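Local coordinates for zinc-binding protein TroA (Treponema pallidum, PDB 1K0F) that binds zinc with high affinity and specificity in the periplasm and hands it to the membrane permease of the TroABC transporter for import into the cell, at residues I214-I220 with I241-S247; M199-A203 with E226-D230; A15-A20 with V117-L121. All coordinates share one frame; numbering follows the deposited sequence.

Contact 1 (I214-I220 with I241-S247); sequences IFIESSI and IGGELFS
Ile-216 is bonded to the neighbouring strand on both sides of its peptide unit, its N donating to Gly-243 O (3.1 Å) and its O accepting from Leu-245 N (2.7 Å), the latter from well above the carbonyl plane. One step back, Gly-242 N bonds Ile-214 O at 2.6 Å, nearly in line with the C=O. The parallel register slips by one residue between these points, a beta bulge in 241-245 that contains Gly-242 and Gly-243. Phe-215 turns its ring to the bulge, where Gly-242 CA stands over one face in a CH-pi contact; Phe-215 CB meets Leu-245 CG at 3.4 Å. Where strand 214-217 ends, Ser-218 grips Leu-245 O twice, through N (2.8 Å) and OG (2.9 Å). On the face bearing Ile-216, Glu-244 CG lies 3.3 Å from Ile-216 CD1. Strand 163-166 runs alongside, touching Phe-215 and Leu-245, and helix 260-273 packs on both through Thr-270. These are the two strands of a beta-alpha-beta unit whose helix is 225-233. Glu-217 OE2, whose placement is doubtful, bonds Ser-247 OG and His-168, a zinc ligand in the metal-bound protein; the polar end is probably second-shell support for the site, empty here.

Contact 2 (M199-A203 with E226-D230); sequences MQELA and EALRD
Ala-227 is the first residue of 226-230 to meet the other helix: its CB takes the methyl CE of Met-199 at 4.2 Å. Met-199 runs straight out from its backbone and then bends at the thioether (chi3 -56°), which carries CE to the alanine and leaves SD 3.9 Å from Leu-228 CA. Leu-228 comes next and does most of the work. Its CG is anti to the backbone N (chi1 162°), and the two methyls it carries part company. Leu-228 CD1 presses on the backbone of Ala-203, 3.4 Å from CA, and lies 3.7 Å from that residue's CB. Leu-228 CD2 meets Leu-202 CD2 at 3.5 Å, the two leucine side chains crossing at about a right angle. No hydrogen bond joins the two segments, whose axes pass 9.4 Å apart at 60°. Leu-185, just after strand 181-184, touches Met-199, Leu-202 and Leu-228. Strand 213-217 lies between the two helices in sequence, and Arg-229 of helix 225-233 packs against Ile-214 and Ile-241 of the strand pair 213-217 and 240-245.

Contact 3 (A15-A20 with V117-L121); sequences AVKNIA and VYESL
Val-16 faces Val-117, and Ile-19 faces Tyr-118, across two helical segments whose axes come within 9.7 Å and are inclined at 51°. The CA atoms of Val-16 and Val-117 are 6.5 Å apart, close enough for short side chains to fill the gap. Val-117 sends CG1 to Val-16 CG2 (3.6 Å), the two side chains crossing at about a right angle, and both of its methyls also lie against Ala-15 CB. Helix 10-20 connects strands 4-7 and 25-28 of the four-stranded parallel sheet as a beta-alpha-beta crossover, and helix 107-124 packs beside it: Val-16 and Val-117 both rest on Leu-56 of strand 54-57. Further along, Leu-121 CD1 touches both Ile-19 CG2 and Ala-20 CB, 3.5 Å from each. Ile-19 splits its branches. CG1, beside the backbone N (chi1 -58°), carries CD1 to Tyr-118 CB at 3.8 Å, whereas Ile-19 CG2 comes to the edge of the Tyr-118 ring, near its plane and 4.1 Å from Tyr-118 CD1. No hydrogen bond crosses between the segments. Tyr-118 OH is hydrogen-bonded to Thr-133 OG1, and the ring stacks with Tyr-136, both on the long helix 129-156, which also sets Phe-132 against Ile-19 and Ala-20.

Overall arrangement
Contacts 1 and 2 share an element: helix 225-233 of contact 2 is the helix of the beta-alpha-beta unit whose two strands make contact 1, and the contact centres are about 14 Å apart. Contact 3 stands on the opposite side of the chain's centre, about 28 Å from contact 1 and 40 Å from contact 2, centre to centre. Both helix pairs are mostly buried and purely apolar across their interfaces. Contact 1, nearest the chain's centre but only partly buried, mixes backbone bonds and apolar packing, its polar end lying beside the empty zinc site; contacts 2 and 3 are structural packing in separate parts of the fold.

Contact 1 (I214-I220 with I241-S247)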
ATOM      1  N   ILE A 214       6.102   8.793 -15.840  1.00 20.00           N
ATOM      2  CA  ILE A 214       4.885   8.625 -15.063  1.00 18.75           C
ATOM      3  C   ILE A 214       4.926   7.126 -14.762  1.00 17.71           C
ATOM      4  O   ILE A 214       5.673   6.402 -15.415  1.00 17.45           O
ATOM      5  CB  ILE A 214       3.616   8.989 -15.895  1.00 19.02           C
ATOM      6  CG1 ILE A 214       3.660   8.326 -17.273  1.00 17.45           C
ATOM      7  CG2 ILE A 214       3.521  10.504 -16.059  1.00 16.84           C
ATOM      8  CD1 ILE A 214       2.320   8.287 -17.968  1.00 19.96           C
ATOM      9  N   PHE A 215       4.146   6.649 -13.797  1.00 17.58           N
ATOM     10  CA  PHE A 215       4.195   5.228 -13.462  1.00 16.65           C
ATOM     11  C   PHE A 215       2.903   4.434 -13.501  1.00 15.31           C
ATOM     12  O   PHE A 215       1.818   4.947 -13.249  1.00 12.69           O
ATOM     13  CB  PHE A 215       4.827   5.051 -12.085  1.00 20.21           C
ATOM     14  CG  PHE A 215       6.205   5.619 -11.987  1.00 24.36           C
ATOM     15  CD1 PHE A 215       6.409   6.992 -12.064  1.00 26.00           C
ATOM     16  CD2 PHE A 215       7.306   4.783 -11.874  1.00 27.85           C
ATOM     17  CE1 PHE A 215       7.693   7.527 -12.036  1.00 29.54           C
ATOM     18  CE2 PHE A 215       8.604   5.308 -11.846  1.00 30.68           C
ATOM     19  CZ  PHE A 215       8.797   6.684 -11.927  1.00 30.00           C
ATOM     20  N   ILE A 216       3.037   3.158 -13.822  1.00 15.86           N
ATOM     21  CA  ILE A 216       1.897   2.257 -13.852  1.00 17.36           C
ATOM     22  C   ILE A 216       1.793   1.713 -12.438  1.00 18.18           C
ATOM     23  O   ILE A 216       2.567   2.082 -11.557  1.00 20.28           O
ATOM     24  CB  ILE A 216       2.110   1.060 -14.833  1.00 18.12           C
ATOM     25  CG1 ILE A 216       3.593   0.882 -15.134  1.00 16.09           C
ATOM     26  CG2 ILE A 216       1.350   1.298 -16.143  1.00 18.57           C
ATOM     27  CD1 ILE A 216       3.901  -0.373 -15.876  1.00 18.01           C
ATOM     28  N   GLU A 217       0.838   0.829 -12.215  1.00 18.62           N
ATOM     29  CA  GLU A 217       0.677   0.250 -10.906  1.00 18.57           C
ATOM     30  C   GLU A 217       0.177  -1.155 -11.049  1.00 19.91           C
ATOM     31  O   GLU A 217      -0.564  -1.467 -11.970  1.00 20.36           O
ATOM     32  CB  GLU A 217      -0.294   1.066 -10.087  1.00 20.68           C
ATOM     33  CG  GLU A 217       0.317   2.325  -9.537  1.00 24.42           C
ATOM     34  CD  GLU A 217      -0.652   3.078  -8.677  1.00 25.75           C
ATOM     35  OE1 GLU A 217      -0.439   4.283  -8.437  1.00 26.60           O
ATOM     36  OE2 GLU A 217      -1.639   2.457  -8.241  1.00 28.10           O
ATOM     37  N   SER A 218       0.595  -2.001 -10.121  1.00 22.07           N
ATOM     38  CA  SER A 218       0.222  -3.399 -10.130  1.00 23.77           C
ATOM     39  C   SER A 218      -1.260  -3.671  -9.894  1.00 24.99           C
ATOM     40  O   SER A 218      -1.772  -4.695 -10.347  1.00 26.19           O
ATOM     41  CB  SER A 218       1.039  -4.139  -9.074  1.00 22.67           C
ATOM     42  OG  SER A 218       1.537  -3.223  -8.123  1.00 24.15           O
ATOM     43  N   SER A 219      -1.957  -2.769  -9.207  1.00 24.28           N
ATOM     44  CA  SER A 219      -3.367  -3.000  -8.897  1.00 23.69           C
ATOM     45  C   SER A 219      -4.399  -2.267  -9.732  1.00 24.10           C
ATOM     46  O   SER A 219      -5.593  -2.397  -9.495  1.00 23.20           O
ATOM     47  CB  SER A 219      -3.612  -2.679  -7.433  1.00 24.20           C
ATOM     48  OG  SER A 219      -2.795  -1.599  -7.024  1.00 25.67           O
ATOM     49  N   ILE A 220      -3.951  -1.504 -10.716  1.00 26.97           N
ATOM     50  CA  ILE A 220      -4.885  -0.756 -11.537  1.00 28.05           C
ATOM     51  C   ILE A 220      -4.600  -0.922 -13.029  1.00 27.71           C
ATOM     52  O   ILE A 220      -3.449  -0.880 -13.453  1.00 28.46           O
ATOM     53  CB  ILE A 220      -4.852   0.764 -11.156  1.00 29.54           C
ATOM     54  CG1 ILE A 220      -5.675   1.006  -9.889  1.00 30.25           C
ATOM     55  CG2 ILE A 220      -5.450   1.617 -12.268  1.00 31.21           C
ATOM     56  CD1 ILE A 220      -4.854   1.272  -8.660  1.00 31.01           C
ATOM     57  N   ILE A 241       6.787   5.377 -19.030  1.00 25.39           N
ATOM     58  CA  ILE A 241       6.089   4.750 -17.923  1.00 24.65           C
ATOM     59  C   ILE A 241       7.343   4.330 -17.156  1.00 25.34           C
ATOM     60  O   ILE A 241       7.900   3.265 -17.399  1.00 27.11           O
ATOM     61  CB  ILE A 241       5.268   3.520 -18.400  1.00 23.87           C
ATOM     62  CG1 ILE A 241       3.802   3.912 -18.588  1.00 23.66           C
ATOM     63  CG2 ILE A 241       5.326   2.409 -17.383  1.00 24.41           C
ATOM     64  CD1 ILE A 241       3.571   4.928 -19.668  1.00 23.42           C
ATOM     65  N   GLY A 242       7.817   5.214 -16.285  1.00 25.50           N
ATOM     66  CA  GLY A 242       9.031   4.963 -15.523  1.00 25.15           C
ATOM     67  C   GLY A 242       9.112   3.688 -14.710  1.00 24.79           C
ATOM     68  O   GLY A 242      10.063   3.487 -13.950  1.00 25.81           O
ATOM     69  N   GLY A 243       8.116   2.828 -14.847  1.00 22.63           N
ATOM     70  CA  GLY A 243       8.144   1.589 -14.114  1.00 20.87           C
ATOM     71  C   GLY A 243       6.771   1.330 -13.566  1.00 21.81           C
ATOM     72  O   GLY A 243       5.942   2.230 -13.499  1.00 22.30           O
ATOM     73  N   GLU A 244       6.522   0.088 -13.187  1.00 22.17           N
ATOM     74  CA  GLU A 244       5.239  -0.268 -12.621  1.00 21.84           C
ATOM     75  C   GLU A 244       5.404  -0.158 -11.138  1.00 21.30           C
ATOM     76  O   GLU A 244       6.342  -0.703 -10.585  1.00 22.43           O
ATOM     77  CB  GLU A 244       4.871  -1.694 -12.980  1.00 22.40           C
ATOM     78  CG  GLU A 244       3.389  -1.909 -13.045  1.00 24.15           C
ATOM     79  CD  GLU A 244       3.034  -3.364 -13.045  1.00 24.71           C
ATOM     80  OE1 GLU A 244       3.968  -4.189 -13.013  1.00 26.34           O
ATOM     81  OE2 GLU A 244       1.832  -3.691 -13.071  1.00 26.50           O
ATOM     82  N   LEU A 245       4.498   0.539 -10.477  1.00 20.80           N
ATOM     83  CA  LEU A 245       4.641   0.672  -9.051  1.00 21.10           C
ATOM     84  C   LEU A 245       3.647  -0.184  -8.283  1.00 21.93           C
ATOM     85  O   LEU A 245       2.623  -0.627  -8.825  1.00 20.84           O
ATOM     86  CB  LEU A 245       4.506   2.141  -8.661  1.00 21.32           C
ATOM     87  CG  LEU A 245       5.488   3.074  -9.378  1.00 21.31           C
ATOM     88  CD1 LEU A 245       5.409   4.464  -8.765  1.00 22.69           C
ATOM     89  CD2 LEU A 245       6.898   2.527  -9.271  1.00 23.01           C
ATOM     90  N   PHE A 246       3.977  -0.440  -7.022  1.00 21.18           N
ATOM     91  CA  PHE A 246       3.112  -1.223  -6.157  1.00 21.94           C
ATOM     92  C   PHE A 246       2.299  -0.219  -5.384  1.00 22.95           C
ATOM     93  O   PHE A 246       2.851   0.546  -4.604  1.00 26.62           O
ATOM     94  CB  PHE A 246       3.938  -2.060  -5.190  1.00 21.06           C
ATOM     95  CG  PHE A 246       4.656  -3.190  -5.844  1.00 19.61           C
ATOM     96  CD1 PHE A 246       3.943  -4.247  -6.390  1.00 19.39           C
ATOM     97  CD2 PHE A 246       6.029  -3.161  -5.980  1.00 17.67           C
ATOM     98  CE1 PHE A 246       4.588  -5.254  -7.069  1.00 20.05           C
ATOM     99  CE2 PHE A 246       6.684  -4.159  -6.657  1.00 17.92           C
ATOM    100  CZ  PHE A 246       5.968  -5.210  -7.207  1.00 17.09           C
ATOM    101  N   SER A 247       0.995  -0.200  -5.613  1.00 22.85           N
ATOM    102  CA  SER A 247       0.153   0.741  -4.903  1.00 23.55           C
ATOM    103  C   SER A 247      -0.437   0.076  -3.675  1.00 24.36           C
ATOM    104  O   SER A 247       0.069   0.245  -2.562  1.00 25.12           O
ATOM    105  CB  SER A 247      -0.964   1.251  -5.806  1.00 24.66           C
ATOM    106  OG  SER A 247      -1.212   0.361  -6.875  1.00 27.61           O
TER

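Contact 2 (M199-A203 with E226-D230)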
ATOM      1  N   MET A 199      -7.983  13.604 -17.022  1.00 45.55           N
ATOM      2  CA  MET A 199      -6.796  13.096 -17.721  1.00 44.23           C
ATOM      3  C   MET A 199      -6.170  14.200 -18.548  1.00 44.60           C
ATOM      4  O   MET A 199      -4.952  14.354 -18.588  1.00 45.50           O
ATOM      5  CB  MET A 199      -7.153  11.933 -18.648  1.00 42.18           C
ATOM      6  CG  MET A 199      -5.994  11.493 -19.533  1.00 38.95           C
ATOM      7  SD  MET A 199      -6.325   9.989 -20.476  1.00 39.20           S
ATOM      8  CE  MET A 199      -6.758   8.823 -19.173  1.00 36.24           C
ATOM      9  N   GLN A 200      -7.026  14.945 -19.235  1.00 44.97           N
ATOM     10  CA  GLN A 200      -6.611  16.064 -20.064  1.00 43.99           C
ATOM     11  C   GLN A 200      -5.648  16.951 -19.290  1.00 43.01           C
ATOM     12  O   GLN A 200      -4.504  17.157 -19.692  1.00 41.15           O
ATOM     13  CB  GLN A 200      -7.836  16.885 -20.453  1.00 46.22           C
ATOM     14  CG  GLN A 200      -7.906  17.221 -21.912  1.00 49.49           C
ATOM     15  CD  GLN A 200      -8.124  15.998 -22.759  1.00 51.98           C
ATOM     16  OE1 GLN A 200      -7.187  15.462 -23.355  1.00 53.08           O
ATOM     17  NE2 GLN A 200      -9.370  15.541 -22.820  1.00 54.07           N
ATOM     18  N   GLU A 201      -6.134  17.481 -18.174  1.00 43.24           N
ATOM     19  CA  GLU A 201      -5.343  18.358 -17.325  1.00 43.64           C
ATOM     20  C   GLU A 201      -4.033  17.694 -16.938  1.00 41.96           C
ATOM     21  O   GLU A 201      -2.961  18.250 -17.150  1.00 41.73           O
ATOM     22  CB  GLU A 201      -6.145  18.731 -16.074  1.00 46.69           C
ATOM     23  CG  GLU A 201      -7.567  19.186 -16.386  1.00 52.41           C
ATOM     24  CD  GLU A 201      -8.208  19.986 -15.264  1.00 55.45           C
ATOM     25  OE1 GLU A 201      -8.302  21.226 -15.400  1.00 55.94           O
ATOM     26  OE2 GLU A 201      -8.624  19.373 -14.253  1.00 59.77           O
ATOM     27  N   LEU A 202      -4.123  16.497 -16.374  1.00 39.25           N
ATOM     28  CA  LEU A 202      -2.936  15.774 -15.961  1.00 38.24           C
ATOM     29  C   LEU A 202      -1.971  15.595 -17.123  1.00 38.53           C
ATOM     30  O   LEU A 202      -0.755  15.698 -16.958  1.00 38.93           O
ATOM     31  CB  LEU A 202      -3.320  14.411 -15.401  1.00 37.04           C
ATOM     32  CG  LEU A 202      -2.179  13.710 -14.668  1.00 36.00           C
ATOM     33  CD1 LEU A 202      -1.528  14.682 -13.697  1.00 36.16           C
ATOM     34  CD2 LEU A 202      -2.714  12.494 -13.941  1.00 35.42           C
ATOM     35  N   ALA A 203      -2.515  15.327 -18.303  1.00 38.23           N
ATOM     36  CA  ALA A 203      -1.690  15.140 -19.486  1.00 37.45           C
ATOM     37  C   ALA A 203      -0.855  16.394 -19.722  1.00 37.11           C
ATOM     38  O   ALA A 203       0.370  16.334 -19.787  1.00 36.73           O
ATOM     39  CB  ALA A 203      -2.567  14.853 -20.691  1.00 37.60           C
ATOM     40  N   GLU A 226      -1.191   4.427 -19.654  1.00 39.26           N
ATOM     41  CA  GLU A 226      -0.627   4.438 -20.999  1.00 37.51           C
ATOM     42  C   GLU A 226      -1.434   5.376 -21.874  1.00 35.25           C
ATOM     43  O   GLU A 226      -0.931   5.894 -22.868  1.00 35.70           O
ATOM     44  CB  GLU A 226      -0.672   3.048 -21.617  1.00 39.53           C
ATOM     45  CG  GLU A 226      -0.002   1.988 -20.797  1.00 42.81           C
ATOM     46  CD  GLU A 226       0.606   0.910 -21.655  1.00 45.91           C
ATOM     47  OE1 GLU A 226       0.032   0.589 -22.726  1.00 48.59           O
ATOM     48  OE2 GLU A 226       1.668   0.380 -21.270  1.00 46.29           O
ATOM     49  N   ALA A 227      -2.696   5.576 -21.507  1.00 32.06           N
ATOM     50  CA  ALA A 227      -3.581   6.454 -22.260  1.00 29.83           C
ATOM     51  C   ALA A 227      -3.206   7.882 -21.918  1.00 28.61           C
ATOM     52  O   ALA A 227      -3.235   8.774 -22.762  1.00 29.11           O
ATOM     53  CB  ALA A 227      -5.026   6.185 -21.887  1.00 29.78           C
ATOM     54  N   LEU A 228      -2.854   8.089 -20.660  1.00 27.95           N
ATOM     55  CA  LEU A 228      -2.447   9.402 -20.210  1.00 28.06           C
ATOM     56  C   LEU A 228      -1.152   9.665 -20.942  1.00 27.53           C
ATOM     57  O   LEU A 228      -0.933  10.745 -21.466  1.00 27.93           O
ATOM     58  CB  LEU A 228      -2.209   9.397 -18.701  1.00 28.62           C
ATOM     59  CG  LEU A 228      -1.378  10.539 -18.109  1.00 30.04           C
ATOM     60  CD1 LEU A 228      -1.814  11.888 -18.690  1.00 29.16           C
ATOM     61  CD2 LEU A 228      -1.542  10.527 -16.592  1.00 29.00           C
ATOM     62  N   ARG A 229      -0.307   8.647 -20.992  1.00 28.46           N
ATOM     63  CA  ARG A 229       0.977   8.747 -21.664  1.00 31.31           C
ATOM     64  C   ARG A 229       0.805   9.280 -23.089  1.00 32.06           C
ATOM     65  O   ARG A 229       1.548  10.164 -23.516  1.00 33.45           O
ATOM     66  CB  ARG A 229       1.655   7.376 -21.697  1.00 32.15           C
ATOM     67  CG  ARG A 229       3.161   7.437 -21.764  1.00 35.64           C
ATOM     68  CD  ARG A 229       3.655   7.319 -23.187  1.00 38.45           C
ATOM     69  NE  ARG A 229       2.734   6.554 -24.022  1.00 44.70           N
ATOM     70  CZ  ARG A 229       2.328   5.317 -23.744  1.00 48.24           C
ATOM     71  NH1 ARG A 229       2.763   4.704 -22.650  1.00 50.08           N
ATOM     72  NH2 ARG A 229       1.494   4.684 -24.556  1.00 49.01           N
ATOM     73  N   ASP A 230      -0.177   8.739 -23.815  1.00 32.24           N
ATOM     74  CA  ASP A 230      -0.461   9.164 -25.187  1.00 29.74           C
ATOM     75  C   ASP A 230      -1.029  10.569 -25.219  1.00 27.70           C
ATOM     76  O   ASP A 230      -0.753  11.337 -26.138  1.00 23.99           O
ATOM     77  CB  ASP A 230      -1.460   8.226 -25.832  1.00 29.67           C
ATOM     78  CG  ASP A 230      -0.981   6.821 -25.841  1.00 31.03           C
ATOM     79  OD1 ASP A 230       0.244   6.630 -25.669  1.00 29.82           O
ATOM     80  OD2 ASP A 230      -1.822   5.919 -26.018  1.00 32.84           O
TER

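Contact 3 (A15-A20 with V117-L121)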
ATOM      1  N   ALA A  15       3.928  -8.380   7.451  1.00 24.97           N
ATOM      2  CA  ALA A  15       4.208  -8.121   8.850  1.00 24.63           C
ATOM      3  C   ALA A  15       3.951  -9.382   9.665  1.00 25.79           C
ATOM      4  O   ALA A  15       4.677  -9.683  10.609  1.00 28.19           O
ATOM      5  CB  ALA A  15       3.346  -6.995   9.338  1.00 22.15           C
ATOM      6  N   VAL A  16       2.920 -10.128   9.291  1.00 25.75           N
ATOM      7  CA  VAL A  16       2.584 -11.357   9.988  1.00 24.29           C
ATOM      8  C   VAL A  16       3.728 -12.361   9.812  1.00 22.37           C
ATOM      9  O   VAL A  16       4.296 -12.838  10.786  1.00 22.34           O
ATOM     10  CB  VAL A  16       1.269 -11.959   9.432  1.00 25.70           C
ATOM     11  CG1 VAL A  16       1.111 -13.402   9.879  1.00 26.29           C
ATOM     12  CG2 VAL A  16       0.085 -11.139   9.902  1.00 26.94           C
ATOM     13  N   LYS A  17       4.053 -12.663   8.557  1.00 19.68           N
ATOM     14  CA  LYS A  17       5.120 -13.598   8.217  1.00 18.11           C
ATOM     15  C   LYS A  17       6.387 -13.385   9.042  1.00 17.45           C
ATOM     16  O   LYS A  17       6.924 -14.314   9.649  1.00 13.93           O
ATOM     17  CB  LYS A  17       5.466 -13.463   6.733  1.00 16.82           C
ATOM     18  CG  LYS A  17       4.366 -13.939   5.808  1.00 17.71           C
ATOM     19  CD  LYS A  17       4.917 -14.433   4.497  1.00 17.48           C
ATOM     20  CE  LYS A  17       4.578 -13.471   3.374  1.00 17.96           C
ATOM     21  NZ  LYS A  17       3.720 -14.117   2.347  1.00 20.58           N
ATOM     22  N   ASN A  18       6.855 -12.145   9.054  1.00 18.93           N
ATOM     23  CA  ASN A  18       8.066 -11.789   9.770  1.00 20.64           C
ATOM     24  C   ASN A  18       7.940 -11.996  11.267  1.00 21.86           C
ATOM     25  O   ASN A  18       8.882 -12.463  11.904  1.00 21.81           O
ATOM     26  CB  ASN A  18       8.425 -10.341   9.473  1.00 20.22           C
ATOM     27  CG  ASN A  18       8.893 -10.139   8.052  1.00 20.31           C
ATOM     28  OD1 ASN A  18       9.995 -10.538   7.692  1.00 24.23           O
ATOM     29  ND2 ASN A  18       8.054  -9.528   7.231  1.00 20.74           N
ATOM     30  N   ILE A  19       6.777 -11.646  11.815  1.00 23.86           N
ATOM     31  CA  ILE A  19       6.497 -11.770  13.251  1.00 26.82           C
ATOM     32  C   ILE A  19       6.083 -13.173  13.693  1.00 28.67           C
ATOM     33  O   ILE A  19       6.765 -13.796  14.496  1.00 31.27           O
ATOM     34  CB  ILE A  19       5.384 -10.790  13.711  1.00 24.75           C
ATOM     35  CG1 ILE A  19       5.788  -9.351  13.382  1.00 24.45           C
ATOM     36  CG2 ILE A  19       5.157 -10.940  15.206  1.00 22.65           C
ATOM     37  CD1 ILE A  19       4.639  -8.405  13.258  1.00 24.73           C
ATOM     38  N   ALA A  20       4.954 -13.656  13.183  1.00 29.96           N
ATOM     39  CA  ALA A  20       4.469 -14.991  13.543  1.00 30.46           C
ATOM     40  C   ALA A  20       5.303 -16.103  12.924  1.00 30.08           C
ATOM     41  O   ALA A  20       5.473 -17.168  13.527  1.00 32.34           O
ATOM     42  CB  ALA A  20       3.009 -15.153  13.126  1.00 30.60           C
ATOM     43  N   VAL A 117      -0.330  -5.428  14.128  1.00 16.30           N
ATOM     44  CA  VAL A 117      -0.205  -6.813  13.690  1.00 18.67           C
ATOM     45  C   VAL A 117       0.487  -7.645  14.773  1.00 20.12           C
ATOM     46  O   VAL A 117      -0.016  -8.686  15.198  1.00 19.45           O
ATOM     47  CB  VAL A 117       0.623  -6.904  12.412  1.00 16.44           C
ATOM     48  CG1 VAL A 117       0.785  -8.347  12.015  1.00 17.51           C
ATOM     49  CG2 VAL A 117      -0.047  -6.118  11.303  1.00 16.02           C
ATOM     50  N   TYR A 118       1.645  -7.158  15.205  1.00 21.44           N
ATOM     51  CA  TYR A 118       2.427  -7.823  16.230  1.00 21.99           C
ATOM     52  C   TYR A 118       1.605  -8.071  17.476  1.00 22.85           C
ATOM     53  O   TYR A 118       1.537  -9.192  17.969  1.00 24.08           O
ATOM     54  CB  TYR A 118       3.639  -6.969  16.587  1.00 22.73           C
ATOM     55  CG  TYR A 118       4.142  -7.149  18.009  1.00 22.68           C
ATOM     56  CD1 TYR A 118       4.797  -8.309  18.383  1.00 23.60           C
ATOM     57  CD2 TYR A 118       3.993  -6.142  18.947  1.00 22.39           C
ATOM     58  CE1 TYR A 118       5.303  -8.467  19.667  1.00 23.35           C
ATOM     59  CE2 TYR A 118       4.496  -6.277  20.241  1.00 23.77           C
ATOM     60  CZ  TYR A 118       5.154  -7.443  20.593  1.00 24.25           C
ATOM     61  OH  TYR A 118       5.671  -7.577  21.849  1.00 23.77           O
ATOM     62  N   GLU A 119       0.982  -7.017  17.989  1.00 24.23           N
ATOM     63  CA  GLU A 119       0.175  -7.120  19.201  1.00 25.28           C
ATOM     64  C   GLU A 119      -1.074  -7.988  19.032  1.00 25.37           C
ATOM     65  O   GLU A 119      -1.608  -8.510  20.010  1.00 26.17           O
ATOM     66  CB  GLU A 119      -0.233  -5.724  19.685  1.00 26.43           C
ATOM     67  CG  GLU A 119       0.841  -5.027  20.506  1.00 28.39           C
ATOM     68  CD  GLU A 119       0.458  -3.619  20.891  1.00 28.09           C
ATOM     69  OE1 GLU A 119       1.236  -2.976  21.624  1.00 28.07           O
ATOM     70  OE2 GLU A 119      -0.620  -3.160  20.459  1.00 28.79           O
ATOM     71  N   SER A 120      -1.550  -8.127  17.800  1.00 24.97           N
ATOM     72  CA  SER A 120      -2.724  -8.950  17.531  1.00 23.81           C
ATOM     73  C   SER A 120      -2.278 -10.407  17.618  1.00 24.59           C
ATOM     74  O   SER A 120      -2.946 -11.258  18.216  1.00 22.16           O
ATOM     75  CB  SER A 120      -3.257  -8.667  16.126  1.00 22.52           C
ATOM     76  OG  SER A 120      -4.279  -7.695  16.159  1.00 22.19           O
ATOM     77  N   LEU A 121      -1.127 -10.679  17.010  1.00 25.33           N
ATOM     78  CA  LEU A 121      -0.558 -12.015  17.007  1.00 25.23           C
ATOM     79  C   LEU A 121      -0.296 -12.477  18.439  1.00 25.32           C
ATOM     80  O   LEU A 121      -0.535 -13.634  18.780  1.00 26.03           O
ATOM     81  CB  LEU A 121       0.743 -12.030  16.196  1.00 25.16           C
ATOM     82  CG  LEU A 121       0.613 -11.815  14.681  1.00 24.34           C
ATOM     83  CD1 LEU A 121       1.991 -11.889  14.043  1.00 24.04           C
ATOM     84  CD2 LEU A 121      -0.322 -12.866  14.070  1.00 23.60           C
TER